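Local atomic coordinates of glycosyl hydrolase (Rhizobium leguminosarum bv. trifolii, PDB entry 5NDX), a protein that probably hydrolyses O-glycosidic bonds as a family 39 glycosyl hydrolase, a bacterial orthologue of human alpha-L-iduronidase. Residues A[422-433]-A[506-516]. The protein carries 2 engineered substitutions. Sequence-based numbering, arbitrary orientation.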
# COMPACT_ATOMS: atom_id res chain seq x y z
N GLY A 422 5.38 -5.15 25.92
CA GLY A 422 4.55 -6.07 26.72
C GLY A 422 4.02 -7.20 25.81
O GLY A 422 4.48 -7.36 24.65
N ARG A 423 3.10 -7.98 26.33
CA ARG A 423 2.50 -9.09 25.61
C ARG A 423 1.24 -9.52 26.32
O ARG A 423 1.15 -9.30 27.53
CB ARG A 423 3.48 -10.25 25.36
CG ARG A 423 4.02 -11.00 26.55
CD ARG A 423 4.87 -12.16 26.01
NE ARG A 423 6.17 -11.64 25.68
CZ ARG A 423 6.83 -11.71 24.53
NH1 ARG A 423 6.42 -12.32 23.46
NH2 ARG A 423 8.01 -11.12 24.51
N THR A 424 0.25 -10.01 25.57
CA THR A 424 -0.90 -10.66 26.14
C THR A 424 -1.01 -12.05 25.53
O THR A 424 -0.47 -12.33 24.46
CB THR A 424 -2.31 -10.15 25.71
OG1 THR A 424 -2.32 -9.17 24.67
CG2 THR A 424 -3.10 -9.82 26.75
N ALA A 425 -1.85 -12.85 26.15
CA ALA A 425 -2.17 -14.18 25.69
C ALA A 425 -3.55 -14.17 25.04
O ALA A 425 -4.48 -13.59 25.61
CB ALA A 425 -2.11 -15.13 26.86
N VAL A 426 -3.67 -14.79 23.86
CA VAL A 426 -4.94 -14.98 23.21
C VAL A 426 -5.14 -16.46 22.90
O VAL A 426 -4.23 -17.15 22.35
CB VAL A 426 -5.06 -14.14 21.92
CG1 VAL A 426 -6.29 -14.46 21.12
CG2 VAL A 426 -5.03 -12.65 22.25
N ARG A 427 -6.32 -16.96 23.27
CA ARG A 427 -6.77 -18.26 22.81
C ARG A 427 -7.79 -17.95 21.73
O ARG A 427 -8.83 -17.36 22.02
CB ARG A 427 -7.42 -19.10 23.88
CG ARG A 427 -7.91 -20.48 23.40
CD ARG A 427 -8.73 -21.22 24.46
NE ARG A 427 -9.23 -22.45 23.87
CZ ARG A 427 -8.61 -23.64 23.89
NH1 ARG A 427 -7.45 -23.86 24.51
NH2 ARG A 427 -9.18 -24.64 23.26
N LEU A 428 -7.46 -18.31 20.50
CA LEU A 428 -8.30 -17.99 19.36
C LEU A 428 -9.03 -19.26 18.95
O LEU A 428 -8.39 -20.27 18.68
CB LEU A 428 -7.46 -17.49 18.20
CG LEU A 428 -8.21 -17.21 16.88
CD1 LEU A 428 -9.16 -16.05 17.08
CD2 LEU A 428 -7.20 -16.85 15.80
N GLU A 429 -10.34 -19.18 18.90
CA GLU A 429 -11.21 -20.27 18.46
C GLU A 429 -11.96 -19.81 17.22
O GLU A 429 -12.45 -18.70 17.16
CB GLU A 429 -12.20 -20.62 19.59
CG GLU A 429 -11.43 -21.17 20.79
CD GLU A 429 -12.26 -21.52 22.02
OE1 GLU A 429 -13.49 -21.48 21.94
OE2 GLU A 429 -11.66 -21.88 23.07
N VAL A 430 -12.00 -20.65 16.21
CA VAL A 430 -12.79 -20.34 15.03
C VAL A 430 -13.80 -21.50 14.90
O VAL A 430 -13.40 -22.65 14.81
CB VAL A 430 -11.95 -20.25 13.75
CG1 VAL A 430 -12.85 -19.92 12.56
CG2 VAL A 430 -10.87 -19.20 13.88
N SER A 431 -15.08 -21.16 14.87
CA SER A 431 -16.14 -22.15 14.71
C SER A 431 -16.95 -21.86 13.46
O SER A 431 -16.71 -20.90 12.75
CB SER A 431 -17.05 -22.13 15.95
OG SER A 431 -17.65 -20.86 16.07
N GLY A 432 -17.91 -22.73 13.19
CA GLY A 432 -18.84 -22.55 12.06
C GLY A 432 -18.18 -22.84 10.74
O GLY A 432 -18.61 -22.34 9.74
N LEU A 433 -17.09 -23.61 10.72
CA LEU A 433 -16.40 -23.88 9.45
C LEU A 433 -17.14 -25.06 8.83
O LEU A 433 -17.75 -25.83 9.55
CB LEU A 433 -14.95 -24.31 9.67
CG LEU A 433 -13.98 -23.25 10.25
CD1 LEU A 433 -12.73 -23.93 10.78
CD2 LEU A 433 -13.68 -22.20 9.23
N GLY A 506 -16.08 -28.59 12.54
CA GLY A 506 -15.96 -27.23 12.04
C GLY A 506 -15.36 -26.19 13.01
O GLY A 506 -15.67 -25.02 12.90
N ARG A 507 -14.52 -26.62 13.93
CA ARG A 507 -13.84 -25.74 14.92
C ARG A 507 -12.35 -25.90 14.80
O ARG A 507 -11.86 -26.99 14.58
CB ARG A 507 -14.18 -26.10 16.35
CG ARG A 507 -15.62 -25.87 16.67
CD ARG A 507 -15.92 -25.80 18.16
NE ARG A 507 -17.31 -25.32 18.30
CZ ARG A 507 -17.70 -24.12 18.79
NH1 ARG A 507 -19.00 -23.81 18.83
NH2 ARG A 507 -16.81 -23.22 19.26
N ILE A 508 -11.61 -24.82 14.97
CA ILE A 508 -10.17 -24.94 15.25
C ILE A 508 -9.85 -24.02 16.42
O ILE A 508 -10.64 -23.16 16.77
CB ILE A 508 -9.25 -24.63 14.05
CG1 ILE A 508 -9.34 -23.17 13.61
CG2 ILE A 508 -9.54 -25.55 12.87
CD1 ILE A 508 -8.39 -22.22 14.34
N SER A 509 -8.71 -24.23 17.03
CA SER A 509 -8.26 -23.32 18.05
C SER A 509 -6.75 -23.34 18.12
O SER A 509 -6.12 -24.34 17.76
CB SER A 509 -8.89 -23.66 19.41
OG SER A 509 -8.41 -24.90 19.94
N VAL A 510 -6.21 -22.23 18.64
CA VAL A 510 -4.80 -22.01 18.79
C VAL A 510 -4.48 -20.98 19.88
O VAL A 510 -5.27 -20.06 20.14
CB VAL A 510 -4.18 -21.61 17.42
CG1 VAL A 510 -4.67 -20.26 16.96
CG2 VAL A 510 -2.66 -21.67 17.49
N ASP A 511 -3.36 -21.19 20.56
CA ASP A 511 -2.85 -20.23 21.54
C ASP A 511 -1.89 -19.31 20.83
O ASP A 511 -1.07 -19.77 20.04
CB ASP A 511 -2.16 -20.90 22.68
CG ASP A 511 -3.15 -21.57 23.68
OD1 ASP A 511 -4.24 -21.02 23.96
OD2 ASP A 511 -2.80 -22.65 24.21
N LEU A 512 -2.00 -18.02 21.10
CA LEU A 512 -1.08 -17.06 20.55
C LEU A 512 -0.50 -16.23 21.68
O LEU A 512 -1.20 -15.77 22.55
CB LEU A 512 -1.81 -16.15 19.59
CG LEU A 512 -2.46 -16.76 18.36
CD1 LEU A 512 -3.42 -15.77 17.73
CD2 LEU A 512 -1.37 -17.12 17.37
N ASP A 513 0.80 -16.04 21.61
CA ASP A 513 1.52 -15.06 22.41
C ASP A 513 1.58 -13.81 21.56
O ASP A 513 2.05 -13.85 20.41
CB ASP A 513 2.91 -15.59 22.70
CG ASP A 513 3.83 -14.50 23.23
OD1 ASP A 513 3.60 -14.08 24.40
OD2 ASP A 513 4.71 -14.04 22.41
N VAL A 514 1.07 -12.70 22.08
CA VAL A 514 0.79 -11.53 21.26
C VAL A 514 1.59 -10.33 21.81
O VAL A 514 1.12 -9.63 22.66
CB VAL A 514 -0.71 -11.23 21.26
CG1 VAL A 514 -1.02 -10.04 20.41
CG2 VAL A 514 -1.49 -12.42 20.72
N PRO A 515 2.79 -10.08 21.26
CA PRO A 515 3.55 -8.91 21.72
C PRO A 515 2.93 -7.59 21.36
O PRO A 515 2.18 -7.50 20.40
CB PRO A 515 4.90 -9.05 21.01
CG PRO A 515 4.96 -10.46 20.51
CD PRO A 515 3.53 -10.88 20.28
N LEU A 516 3.24 -6.58 22.17
CA LEU A 516 2.95 -5.19 21.88
C LEU A 516 4.27 -4.54 21.46
O LEU A 516 5.21 -4.50 22.27
CB LEU A 516 2.38 -4.50 23.11
CG LEU A 516 2.17 -2.99 23.00
CD1 LEU A 516 1.07 -2.75 22.01
CD2 LEU A 516 1.79 -2.40 24.38
O HOH W 1 1.45 -14.45 25.79
O HOH W 2 -5.64 -22.18 26.00
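A chi1 of 180°, which carries CG away from the main-chain N, and a chain extended as far as NE take Arg427 past Asp511, whose OD1 lies 3.7 Å from Arg427 CB. The guanidinium and carboxylate planes are steeply turned, 73° apart, and no N-H points at the acid. A water joins them instead, accepting from Arg427 NH1 and donating to Asp511 OD1, while Arg427 NE binds the anti lone pair of Glu429 OE2 at 2.6 Å. A leucine in place of Arg427 would probably leave Asp511 without its water-mediated mate and deprive Glu429 of an arginine partner, though Arg6 also forms a salt bridge with it. Arg423 bends at its third torsion (82°), and its NH1 meets the syn lone pair of Asp513 OD2 in a salt bridge of nearly coplanar groups, its hydrogen bond bent. Farther along, in the model Ser431 CB lies over the Arg507 guanidinium, though that arginine is poorly ordered. On the reverse side, Val430 and Ile508 lie side by side, and Val426 CG2 meets Val514 CG2 at 3.9 Å. Paired backbone bonds at Thr424-Val514, Val426-Leu512, Leu428-Val510 and Val430-Ile508 define a regular antiparallel register. Strand 508-516 is one of the two edge strands, within this chain, of a mixed sheet; strand 422-431 separates it from strand 4-10, and the apolar side faces strands 407-413 and 436-445.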